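Local structure of putative rubredoxin reductase (Rhodopseudomonas palustris, 3FG2) at residues A[33-37]-A[38-42]; A[13-16]-A[17-21]; A[60-63]-A[64-68]; A[292-295]-A[296-300]. The protein probably passes electrons from NADH, through its bound FAD, to a ferredoxin that serves the cytochrome P450 CYP199A2. All coordinates share one frame; numbering follows the deposited sequence.

Interaction 1 of 4, residues A[33-37]-A[38-42]; sequences NDEKH and LPYQR. With FAD (flavin-adenine dinucleotide), chain B.
Arg-42 and Tyr-40 both return to Glu-35 in a loop that wraps the adenosine ribose and diphosphate of FAD, and the arginine illustrates how one side chain can serve cofactor and protein together. Its CB lies 3.0 Å from FAD O2' on the ribityl chain, and CG stays near the same hydroxyl. A bend at chi2 (65°) then sends the extended remainder along the diphosphate, where CD passes 3.7 Å from FAD O2A and NE continues beside that oxygen. The guanidinium is sandwiched: O2A stands over one face, toward the rim, and Tyr-40 CZ over the opposite one. NH1 gives a weak hydrogen bond of 2.8 Å to Tyr-40 O. NH2 ends in a salt bridge, 2.9 Å from Glu-35 OE1, which meets the guanidinium at its edge with the carboxylate plane turned by 81°. That same OE1 accepts from FAD O3B at 2.6 Å, while Glu-35 OE2 uses its syn lone pair to accept from Tyr-40 OH at 2.6 Å. Beside them Asp-34 OD2 accepts a hydrogen bond from FAD O2B at 2.6 Å, so two consecutive acids hold the two ribose hydroxyls. The loop leaves strand 29-32 of the parallel sheet, its Asn-33 backbone bonds to Ile-75 of strand 72-75, and the start of helix 129-138 lies against it, with Leu-129 N hydrogen-bonded to Tyr-40 OH.

Interaction 2 of 4, residues A[13-16]-A[17-21]; sequences GFQV and AVSLR
Helix 11-22 is the first helix of the FAD-binding beta-alpha-beta unit, and within it Phe-14 and Val-18 pair one turn apart. Val-18 CG2 sits over one face of the Phe-14 ring, 3.8 Å from its centroid, in a CH-pi contact displaced toward the CE1-CZ rim. The ring reaches that methyl because its CG is anti to the backbone N (chi1 169°), while CG2 of the valine lies beside its own backbone N. On another side of the helix, Gln-15 O is gripped twice by Ser-19. Ser-19 N reaches Gln-15 O nearly straight at 2.7 Å, and Ser-19 OG adds a hydrogen bond of 3.1 Å to the same oxygen from above the carbonyl plane. Gln-15 bends at chi2 and brings its OE1 within 2.9 Å of Ser-19 OG. An alanine in place of Ser-19 would probably cost Gln-15 O its second donor and take away the hydroxyl beside Gln-15 OE1. Val-16 and Leu-20 pack against strand 4-7, and Ser-19 against helix 293-306. Gly-13, which touches FAD, closes a GxGxxG pattern consistent with the dinucleotide-binding Rossmann fold, whose glycine-rich turn lets a helix approach the cofactor closely.

Interaction 3 of 4, residues A[60-63]-A[64-68]; sequences MFRP and EKFFQ
Arg-62 lays the aliphatic part of its side chain over the ring of Phe-66, four residues later in helix 64-69. CG stands almost on the ring normal, 3.7 Å from the centroid, in a CH-pi contact over the middle of the face. Arg-62 CB lies beside it, 3.5 Å from Phe-66 CG. Beyond CG the arginine bends at chi2 (-60°) and folds back, so that NH1 comes 3.8 Å from Phe-66 CZ. The guanidinium stands steeply to the ring, its plane turned by 79°. With Arg-62 CZ 5.3 Å from the ring centroid, the charge adds at most a weak cation-pi attraction, and it is the methylenes that carry the contact.

The next shell holds the ring in place. Phe-66 N donates a hydrogen bond of 2.9 Å to Pro-63 O, approaching from above the carbonyl plane, which ties the incoming loop to the first turn of the helix. Phe-67 presents a face to Phe-66 CD2 and an edge to Arg-62 O, 4.0 Å from its CE1. Replacing Phe-66 with an alanine would probably deprive the Arg-62 methylenes of the surface they lie on, freeing the arginine to swing and opening a gap beside Phe-67.

Farther out, Phe-14 of helix 11-22 touches Arg-62, Phe-66 and Phe-67, and Val-18 packs on Phe-66. Phe-61 stacks on Phe-14 and meets the His-11 ring edge to face. The loop and helix 64-69 thus lie against helix 11-22, just ahead of strand 72-75 at the margin of the parallel sheet.

Interaction 4 of 4, residues A[292-295]-A[296-300]; sequences SVQN and ATDQA. With FAD (flavin-adenine dinucleotide), chain B.
Val-293 and Thr-297 lie side by side on the first turns of helix 293-306, their side chains pointing the same way and partly open to solvent. Here the side chains touch lightly, Val-293 CG1 3.7 Å from Thr-297 OG1, although that hydroxyl turns back to give Val-293 O a hydrogen bond of 2.8 Å, additional to the one from Thr-297 N.

The buried flank is closer-knit. Gln-294 is bent at chi2 (-81°), which swings NE2 across to Asp-298 OD2 at 2.7 Å. The bond is nearly straight at the donor and lies in the amide plane of the glutamine, but it reaches the carboxylate on its anti side; the same NE2 has a weak hydrogen bond to Tyr-314 OH. Ala-296 has its CB 3.6 Å from FAD O5', where a small side chain lets the helix lie close against the cofactor as well as His-11 and Ala-12. Gln-299 runs inward, and its OE1 accepts from Gly-274 N. Before the first turn Ser-292 is the N-cap, its OG accepting from Asn-295 N at 3.0 Å.

The next amide faces the flavin: Val-293 N donates to FAD O2 at 3.2 Å, and Val-293 CG2 lies over the face of the flavin pyrimidine ring, 3.8 Å from FAD N1. A helix N-terminus aimed at this pyrimidine carbonyl would probably stabilise negative charge gathering there when the flavin is reduced.

How the interactions relate
Along the chain the order is interaction 2, 1, 3, 4, all within the pyridine nucleotide-disulphide oxidoreductase region. Helix 11-22, carrying interaction 2, is the hub. Interaction 3 packs against it through Phe-14 and Val-18, its centre about 12 Å away, while interaction 4 meets it where Gln-15 and Val-16 touch Ala-300, about 11 Å between centres. Interactions 1 and 3 join directly, Pro-39 O probably accepting a hydrogen bond from Phe-61 N. Interactions 3 and 4 do not touch and are about 20 Å apart, centre to centre. Interactions 1 and 4 are linked through FAD, one at the adenosine ribose and the other at the flavin, so distant segments together fix the extended cofactor.

Interaction 1 of 4, residues A[33-37]-A[38-42]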
# COMPACT_ATOMS: atom_id res chain seq x y z
N ASN A 33 -14.12 0.26 -13.44
CA ASN A 33 -13.51 1.31 -12.65
C ASN A 33 -14.55 2.15 -11.91
O ASN A 33 -15.26 2.95 -12.53
CB ASN A 33 -12.66 2.19 -13.57
CG ASN A 33 -11.94 3.30 -12.84
OD1 ASN A 33 -11.61 3.16 -11.66
ND2 ASN A 33 -11.68 4.41 -13.54
N ASP A 34 -14.63 1.99 -10.58
CA ASP A 34 -15.62 2.72 -9.78
C ASP A 34 -15.20 4.11 -9.30
O ASP A 34 -15.81 4.65 -8.37
CB ASP A 34 -16.06 1.89 -8.57
CG ASP A 34 -15.02 1.85 -7.48
OD1 ASP A 34 -15.29 1.26 -6.41
OD2 ASP A 34 -13.91 2.40 -7.70
N GLU A 35 -14.18 4.69 -9.91
CA GLU A 35 -13.75 6.03 -9.51
C GLU A 35 -13.80 6.96 -10.71
O GLU A 35 -13.52 6.55 -11.83
CB GLU A 35 -12.32 6.02 -8.95
CG GLU A 35 -12.15 5.29 -7.64
CD GLU A 35 -10.79 5.59 -7.01
OE1 GLU A 35 -10.18 4.67 -6.45
OE2 GLU A 35 -10.35 6.77 -7.06
N LYS A 36 -14.15 8.22 -10.46
CA LYS A 36 -14.24 9.23 -11.51
C LYS A 36 -12.86 9.69 -11.97
O LYS A 36 -12.59 10.89 -12.07
CB LYS A 36 -15.03 10.45 -11.02
CG LYS A 36 -16.52 10.20 -10.81
CD LYS A 36 -17.23 11.49 -10.41
CE LYS A 36 -18.72 11.28 -10.23
NZ LYS A 36 -19.39 10.87 -11.49
N HIS A 37 -11.98 8.73 -12.25
CA HIS A 37 -10.65 9.06 -12.72
C HIS A 37 -10.12 7.93 -13.58
O HIS A 37 -10.50 6.78 -13.41
CB HIS A 37 -9.68 9.26 -11.56
CG HIS A 37 -10.08 10.34 -10.61
ND1 HIS A 37 -10.72 10.07 -9.42
CD2 HIS A 37 -9.96 11.68 -10.68
CE1 HIS A 37 -10.96 11.21 -8.79
NE2 HIS A 37 -10.51 12.20 -9.53
N LEU A 38 -9.25 8.28 -14.52
CA LEU A 38 -8.64 7.27 -15.35
C LEU A 38 -7.77 6.53 -14.35
O LEU A 38 -7.34 7.12 -13.36
CB LEU A 38 -7.76 7.92 -16.43
CG LEU A 38 -8.41 8.95 -17.35
CD1 LEU A 38 -7.34 9.63 -18.18
CD2 LEU A 38 -9.45 8.28 -18.24
N PRO A 39 -7.53 5.22 -14.56
CA PRO A 39 -6.70 4.47 -13.62
C PRO A 39 -5.48 5.32 -13.23
O PRO A 39 -4.81 5.86 -14.10
CB PRO A 39 -6.33 3.23 -14.42
CG PRO A 39 -7.58 2.98 -15.19
CD PRO A 39 -7.95 4.37 -15.68
N TYR A 40 -5.20 5.43 -11.93
CA TYR A 40 -4.10 6.27 -11.48
C TYR A 40 -3.16 5.66 -10.44
O TYR A 40 -3.46 4.63 -9.83
CB TYR A 40 -4.65 7.59 -10.96
CG TYR A 40 -5.53 7.46 -9.74
CD1 TYR A 40 -5.00 7.58 -8.46
CD2 TYR A 40 -6.90 7.21 -9.86
CE1 TYR A 40 -5.80 7.47 -7.32
CE2 TYR A 40 -7.72 7.10 -8.72
CZ TYR A 40 -7.15 7.23 -7.46
OH TYR A 40 -7.93 7.14 -6.33
N GLN A 41 -2.03 6.33 -10.24
CA GLN A 41 -1.01 5.90 -9.29
C GLN A 41 -1.33 6.35 -7.86
O GLN A 41 -1.78 7.48 -7.64
CB GLN A 41 0.35 6.49 -9.68
CG GLN A 41 0.77 6.26 -11.13
CD GLN A 41 1.89 7.20 -11.57
OE1 GLN A 41 2.99 7.19 -11.01
NE2 GLN A 41 1.61 8.04 -12.57
N ARG A 42 -1.08 5.47 -6.90
CA ARG A 42 -1.32 5.76 -5.49
C ARG A 42 -0.15 6.40 -4.75
O ARG A 42 -0.32 7.37 -4.02
CB ARG A 42 -1.73 4.48 -4.75
CG ARG A 42 -3.23 4.27 -4.65
CD ARG A 42 -3.86 4.06 -6.01
NE ARG A 42 -5.32 3.98 -5.93
CZ ARG A 42 -6.10 3.84 -7.00
NH1 ARG A 42 -5.56 3.75 -8.20
NH2 ARG A 42 -7.42 3.78 -6.86
PA FAD B . -5.86 -0.18 -5.42
O1A FAD B . -6.39 0.35 -4.13
O2A FAD B . -4.93 0.50 -6.13
O5B FAD B . -7.13 -0.07 -6.28
C5B FAD B . -8.41 -0.68 -5.96
C4B FAD B . -9.41 -0.04 -6.95
O4B FAD B . -10.60 -0.91 -7.00
C3B FAD B . -9.93 1.36 -6.55
O3B FAD B . -9.92 2.33 -7.55
C2B FAD B . -11.26 1.02 -5.95
O2B FAD B . -12.13 2.11 -5.87
C1B FAD B . -11.75 -0.02 -6.91
N9A FAD B . -12.82 -0.91 -6.45
C8A FAD B . -13.00 -1.41 -5.18
N7A FAD B . -14.07 -2.19 -5.08
C5A FAD B . -14.63 -2.20 -6.32
C6A FAD B . -15.83 -2.87 -6.86
N6A FAD B . -16.63 -3.63 -6.15
N1A FAD B . -16.08 -2.63 -8.20
C2A FAD B . -15.26 -1.84 -8.97
N3A FAD B . -14.15 -1.20 -8.56
C4A FAD B . -13.87 -1.40 -7.22
N1 FAD B . 3.04 1.06 -2.17
C2 FAD B . 4.34 1.06 -2.43
O2 FAD B . 4.92 0.06 -2.73
N3 FAD B . 5.13 2.26 -2.38
C4 FAD B . 4.56 3.48 -2.07
O4 FAD B . 5.25 4.48 -2.04
C4X FAD B . 3.13 3.49 -1.78
N5 FAD B . 2.51 4.66 -1.48
C5X FAD B . 1.15 4.64 -1.22
C6 FAD B . 0.52 5.88 -0.92
C7 FAD B . -0.83 5.96 -0.66
C7M FAD B . -1.45 7.30 -0.33
C8 FAD B . -1.65 4.74 -0.69
C8M FAD B . -3.14 4.76 -0.42
C9 FAD B . -1.04 3.51 -0.99
C9A FAD B . 0.35 3.45 -1.26
N10 FAD B . 1.05 2.21 -1.59
C10 FAD B . 2.39 2.22 -1.85
C1' FAD B . 0.24 0.97 -1.64
C2' FAD B . -0.28 0.72 -3.09
O2' FAD B . -0.99 1.87 -3.51
C3' FAD B . -1.18 -0.50 -3.06
O3' FAD B . -0.42 -1.64 -2.66
C4' FAD B . -1.76 -0.75 -4.44
O4' FAD B . -2.54 0.40 -4.87
C5' FAD B . -2.65 -1.96 -4.37
O5' FAD B . -3.28 -2.16 -5.81
P FAD B . -4.68 -2.70 -5.94
O1P FAD B . -4.85 -2.75 -7.48
O2P FAD B . -4.89 -3.90 -5.28
O3P FAD B . -5.64 -1.75 -5.37

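Interaction 2 of 4, residues A[13-16]-A[17-21]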
# COMPACT_ATOMS: atom_id res chain seq x y z
N GLY A 13 -5.49 -4.00 -11.01
CA GLY A 13 -6.48 -4.10 -12.06
C GLY A 13 -5.94 -3.64 -13.40
O GLY A 13 -6.11 -4.32 -14.42
N PHE A 14 -5.30 -2.48 -13.40
CA PHE A 14 -4.72 -1.92 -14.62
C PHE A 14 -3.61 -2.81 -15.17
O PHE A 14 -3.55 -3.07 -16.37
CB PHE A 14 -4.17 -0.53 -14.33
CG PHE A 14 -3.32 0.02 -15.44
CD1 PHE A 14 -3.90 0.47 -16.61
CD2 PHE A 14 -1.93 0.07 -15.30
CE1 PHE A 14 -3.10 0.97 -17.65
CE2 PHE A 14 -1.13 0.57 -16.33
CZ PHE A 14 -1.72 1.02 -17.51
N GLN A 15 -2.73 -3.28 -14.29
CA GLN A 15 -1.61 -4.13 -14.69
C GLN A 15 -2.02 -5.46 -15.30
O GLN A 15 -1.42 -5.90 -16.29
CB GLN A 15 -0.67 -4.37 -13.51
CG GLN A 15 0.62 -5.06 -13.91
CD GLN A 15 1.43 -4.26 -14.92
OE1 GLN A 15 1.77 -4.75 -16.00
NE2 GLN A 15 1.74 -3.01 -14.56
N VAL A 16 -3.01 -6.13 -14.73
CA VAL A 16 -3.43 -7.41 -15.29
C VAL A 16 -4.03 -7.19 -16.68
O VAL A 16 -3.84 -8.00 -17.58
CB VAL A 16 -4.46 -8.12 -14.38
CG1 VAL A 16 -5.76 -7.35 -14.35
CG2 VAL A 16 -4.69 -9.53 -14.88
N ALA A 17 -4.75 -6.09 -16.85
CA ALA A 17 -5.34 -5.78 -18.15
C ALA A 17 -4.22 -5.64 -19.17
O ALA A 17 -4.22 -6.29 -20.22
CB ALA A 17 -6.15 -4.48 -18.07
N VAL A 18 -3.26 -4.78 -18.84
CA VAL A 18 -2.13 -4.53 -19.72
C VAL A 18 -1.30 -5.78 -19.98
O VAL A 18 -1.03 -6.11 -21.13
CB VAL A 18 -1.23 -3.42 -19.13
CG1 VAL A 18 0.09 -3.36 -19.87
CG2 VAL A 18 -1.95 -2.09 -19.22
N SER A 19 -0.91 -6.48 -18.92
CA SER A 19 -0.10 -7.68 -19.07
C SER A 19 -0.83 -8.75 -19.86
O SER A 19 -0.21 -9.59 -20.53
CB SER A 19 0.29 -8.24 -17.70
OG SER A 19 1.19 -7.36 -17.04
N LEU A 20 -2.15 -8.73 -19.77
CA LEU A 20 -2.97 -9.70 -20.48
C LEU A 20 -2.80 -9.46 -21.98
O LEU A 20 -2.57 -10.39 -22.76
CB LEU A 20 -4.43 -9.53 -20.06
CG LEU A 20 -5.36 -10.74 -19.90
CD1 LEU A 20 -4.62 -11.97 -19.39
CD2 LEU A 20 -6.48 -10.33 -18.93
N ARG A 21 -2.87 -8.19 -22.38
CA ARG A 21 -2.71 -7.82 -23.78
C ARG A 21 -1.30 -8.08 -24.28
O ARG A 21 -1.11 -8.65 -25.36
CB ARG A 21 -3.07 -6.35 -24.01
CG ARG A 21 -4.57 -6.07 -24.10
CD ARG A 21 -5.27 -7.02 -25.08
NE ARG A 21 -6.65 -6.62 -25.34
CZ ARG A 21 -7.67 -7.47 -25.46
NH1 ARG A 21 -7.45 -8.77 -25.34
NH2 ARG A 21 -8.89 -7.02 -25.68

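Interaction 3 of 4, residues A[60-63]-A[64-68]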
# COMPACT_ATOMS: atom_id res chain seq x y z
N MET A 60 -2.42 9.67 -13.71
CA MET A 60 -2.93 8.61 -14.57
C MET A 60 -1.82 7.64 -15.01
O MET A 60 -0.70 8.07 -15.29
CB MET A 60 -3.59 9.22 -15.81
CG MET A 60 -2.66 10.15 -16.60
SD MET A 60 -3.22 10.54 -18.29
CE MET A 60 -4.44 11.78 -17.99
N PHE A 61 -2.14 6.35 -15.07
CA PHE A 61 -1.16 5.36 -15.52
C PHE A 61 -0.84 5.65 -16.98
O PHE A 61 0.31 5.92 -17.33
CB PHE A 61 -1.72 3.94 -15.39
CG PHE A 61 -1.71 3.39 -13.99
CD1 PHE A 61 -2.90 3.04 -13.36
CD2 PHE A 61 -0.51 3.20 -13.32
CE1 PHE A 61 -2.88 2.50 -12.08
CE2 PHE A 61 -0.49 2.67 -12.04
CZ PHE A 61 -1.67 2.31 -11.42
N ARG A 62 -1.86 5.58 -17.82
CA ARG A 62 -1.75 5.85 -19.25
C ARG A 62 -2.89 6.79 -19.61
O ARG A 62 -3.88 6.89 -18.88
CB ARG A 62 -1.87 4.56 -20.07
CG ARG A 62 -0.88 3.47 -19.71
CD ARG A 62 0.56 3.92 -19.91
NE ARG A 62 1.46 3.17 -19.03
CZ ARG A 62 1.81 1.90 -19.20
NH1 ARG A 62 1.33 1.22 -20.24
NH2 ARG A 62 2.60 1.29 -18.32
N PRO A 63 -2.78 7.49 -20.75
CA PRO A 63 -3.86 8.40 -21.14
C PRO A 63 -5.08 7.63 -21.67
O PRO A 63 -4.98 6.45 -22.00
CB PRO A 63 -3.21 9.29 -22.18
CG PRO A 63 -2.20 8.38 -22.82
CD PRO A 63 -1.61 7.65 -21.63
N GLU A 64 -6.21 8.32 -21.75
CA GLU A 64 -7.45 7.72 -22.22
C GLU A 64 -7.33 6.91 -23.52
O GLU A 64 -7.87 5.80 -23.62
CB GLU A 64 -8.50 8.82 -22.37
CG GLU A 64 -9.86 8.34 -22.83
CD GLU A 64 -10.97 9.28 -22.38
OE1 GLU A 64 -10.78 10.51 -22.46
OE2 GLU A 64 -12.04 8.77 -21.96
N LYS A 65 -6.63 7.46 -24.50
CA LYS A 65 -6.45 6.80 -25.79
C LYS A 65 -5.80 5.42 -25.69
O LYS A 65 -5.97 4.57 -26.57
CB LYS A 65 -5.61 7.68 -26.72
CG LYS A 65 -5.31 7.05 -28.06
CD LYS A 65 -4.51 7.98 -28.96
CE LYS A 65 -4.28 7.35 -30.32
NZ LYS A 65 -5.57 6.99 -30.98
N PHE A 66 -5.05 5.19 -24.61
CA PHE A 66 -4.37 3.92 -24.41
C PHE A 66 -5.31 2.73 -24.36
O PHE A 66 -5.08 1.72 -25.03
CB PHE A 66 -3.57 3.96 -23.10
CG PHE A 66 -2.93 2.64 -22.75
CD1 PHE A 66 -1.78 2.21 -23.39
CD2 PHE A 66 -3.50 1.83 -21.77
CE1 PHE A 66 -1.19 0.99 -23.07
CE2 PHE A 66 -2.92 0.60 -21.45
CZ PHE A 66 -1.76 0.18 -22.10
N PHE A 67 -6.36 2.84 -23.56
CA PHE A 67 -7.32 1.75 -23.40
C PHE A 67 -8.03 1.37 -24.70
O PHE A 67 -8.40 0.21 -24.89
CB PHE A 67 -8.34 2.11 -22.32
CG PHE A 67 -7.71 2.42 -20.99
CD1 PHE A 67 -7.19 3.68 -20.73
CD2 PHE A 67 -7.56 1.42 -20.03
CE1 PHE A 67 -6.53 3.95 -19.54
CE2 PHE A 67 -6.90 1.68 -18.83
CZ PHE A 67 -6.38 2.95 -18.58
N GLN A 68 -8.19 2.34 -25.59
CA GLN A 68 -8.85 2.11 -26.87
C GLN A 68 -7.90 1.35 -27.78
O GLN A 68 -8.26 0.33 -28.37
CB GLN A 68 -9.24 3.45 -27.49
CG GLN A 68 -9.89 4.41 -26.49
CD GLN A 68 -10.31 5.73 -27.12
OE1 GLN A 68 -9.54 6.36 -27.84
NE2 GLN A 68 -11.53 6.17 -26.82

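Interaction 4 of 4, residues A[292-295]-A[296-300]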
# COMPACT_ATOMS: atom_id res chain seq x y z
N SER A 292 1.49 -3.45 -1.53
CA SER A 292 2.58 -2.76 -2.19
C SER A 292 2.37 -2.80 -3.70
O SER A 292 1.69 -3.68 -4.22
CB SER A 292 3.92 -3.40 -1.82
OG SER A 292 4.07 -4.67 -2.43
N VAL A 293 2.95 -1.83 -4.39
CA VAL A 293 2.83 -1.75 -5.84
C VAL A 293 3.47 -2.99 -6.43
O VAL A 293 2.98 -3.56 -7.40
CB VAL A 293 3.55 -0.51 -6.38
CG1 VAL A 293 3.62 -0.56 -7.89
CG2 VAL A 293 2.82 0.74 -5.91
N GLN A 294 4.57 -3.41 -5.82
CA GLN A 294 5.29 -4.59 -6.26
C GLN A 294 4.35 -5.79 -6.27
O GLN A 294 4.23 -6.50 -7.26
CB GLN A 294 6.49 -4.85 -5.33
CG GLN A 294 7.12 -6.23 -5.45
CD GLN A 294 6.35 -7.28 -4.66
OE1 GLN A 294 5.99 -7.06 -3.51
NE2 GLN A 294 6.12 -8.43 -5.28
N ASN A 295 3.68 -5.99 -5.14
CA ASN A 295 2.75 -7.11 -5.02
C ASN A 295 1.61 -7.05 -6.02
O ASN A 295 1.25 -8.06 -6.62
CB ASN A 295 2.19 -7.15 -3.60
CG ASN A 295 1.23 -8.29 -3.40
OD1 ASN A 295 0.02 -8.09 -3.27
ND2 ASN A 295 1.76 -9.51 -3.39
N ALA A 296 1.03 -5.87 -6.19
CA ALA A 296 -0.08 -5.70 -7.12
C ALA A 296 0.38 -6.01 -8.54
O ALA A 296 -0.28 -6.72 -9.29
CB ALA A 296 -0.62 -4.26 -7.05
N THR A 297 1.55 -5.48 -8.87
CA THR A 297 2.13 -5.64 -10.18
C THR A 297 2.54 -7.08 -10.50
O THR A 297 2.11 -7.65 -11.50
CB THR A 297 3.35 -4.71 -10.33
OG1 THR A 297 2.91 -3.35 -10.24
CG2 THR A 297 4.06 -4.93 -11.64
N ASP A 298 3.37 -7.68 -9.64
CA ASP A 298 3.83 -9.04 -9.89
C ASP A 298 2.67 -10.03 -9.88
O ASP A 298 2.65 -10.98 -10.66
CB ASP A 298 4.87 -9.47 -8.85
CG ASP A 298 6.13 -8.62 -8.91
OD1 ASP A 298 6.44 -8.05 -9.98
OD2 ASP A 298 6.82 -8.54 -7.87
N GLN A 299 1.71 -9.81 -9.00
CA GLN A 299 0.57 -10.71 -8.94
C GLN A 299 -0.22 -10.61 -10.24
O GLN A 299 -0.69 -11.62 -10.77
CB GLN A 299 -0.31 -10.39 -7.74
CG GLN A 299 0.04 -11.23 -6.51
CD GLN A 299 -0.93 -11.02 -5.38
OE1 GLN A 299 -2.13 -10.82 -5.60
NE2 GLN A 299 -0.43 -11.09 -4.15
N ALA A 300 -0.35 -9.39 -10.76
CA ALA A 300 -1.07 -9.18 -12.01
C ALA A 300 -0.36 -9.95 -13.13
O ALA A 300 -1.01 -10.62 -13.93
CB ALA A 300 -1.12 -7.70 -12.34
PA FAD B . -5.86 -0.18 -5.42
O1A FAD B . -6.39 0.35 -4.13
O2A FAD B . -4.93 0.50 -6.13
O5B FAD B . -7.13 -0.07 -6.28
C5B FAD B . -8.41 -0.68 -5.96
C4B FAD B . -9.41 -0.04 -6.95
O4B FAD B . -10.60 -0.91 -7.00
C3B FAD B . -9.93 1.36 -6.55
O3B FAD B . -9.92 2.33 -7.55
C2B FAD B . -11.26 1.02 -5.95
O2B FAD B . -12.13 2.11 -5.87
C1B FAD B . -11.75 -0.02 -6.91
N9A FAD B . -12.82 -0.91 -6.45
C8A FAD B . -13.00 -1.41 -5.18
N7A FAD B . -14.07 -2.19 -5.08
C5A FAD B . -14.63 -2.20 -6.32
C6A FAD B . -15.83 -2.87 -6.86
N6A FAD B . -16.63 -3.63 -6.15
N1A FAD B . -16.08 -2.63 -8.20
C2A FAD B . -15.26 -1.84 -8.97
N3A FAD B . -14.15 -1.20 -8.56
C4A FAD B . -13.87 -1.40 -7.22
N1 FAD B . 3.04 1.06 -2.17
C2 FAD B . 4.34 1.06 -2.43
O2 FAD B . 4.92 0.06 -2.73
N3 FAD B . 5.13 2.26 -2.38
C4 FAD B . 4.56 3.48 -2.07
O4 FAD B . 5.25 4.48 -2.04
C4X FAD B . 3.13 3.49 -1.78
N5 FAD B . 2.51 4.66 -1.48
C5X FAD B . 1.15 4.64 -1.22
C6 FAD B . 0.52 5.88 -0.92
C7 FAD B . -0.83 5.96 -0.66
C7M FAD B . -1.45 7.30 -0.33
C8 FAD B . -1.65 4.74 -0.69
C8M FAD B . -3.14 4.76 -0.42
C9 FAD B . -1.04 3.51 -0.99
C9A FAD B . 0.35 3.45 -1.26
N10 FAD B . 1.05 2.21 -1.59
C10 FAD B . 2.39 2.22 -1.85
C1' FAD B . 0.24 0.97 -1.64
C2' FAD B . -0.28 0.72 -3.09
O2' FAD B . -0.99 1.87 -3.51
C3' FAD B . -1.18 -0.50 -3.06
O3' FAD B . -0.42 -1.64 -2.66
C4' FAD B . -1.76 -0.75 -4.44
O4' FAD B . -2.54 0.40 -4.87
C5' FAD B . -2.65 -1.96 -4.37
O5' FAD B . -3.28 -2.16 -5.81
P FAD B . -4.68 -2.70 -5.94
O1P FAD B . -4.85 -2.75 -7.48
O2P FAD B . -4.89 -3.90 -5.28
O3P FAD B . -5.64 -1.75 -5.37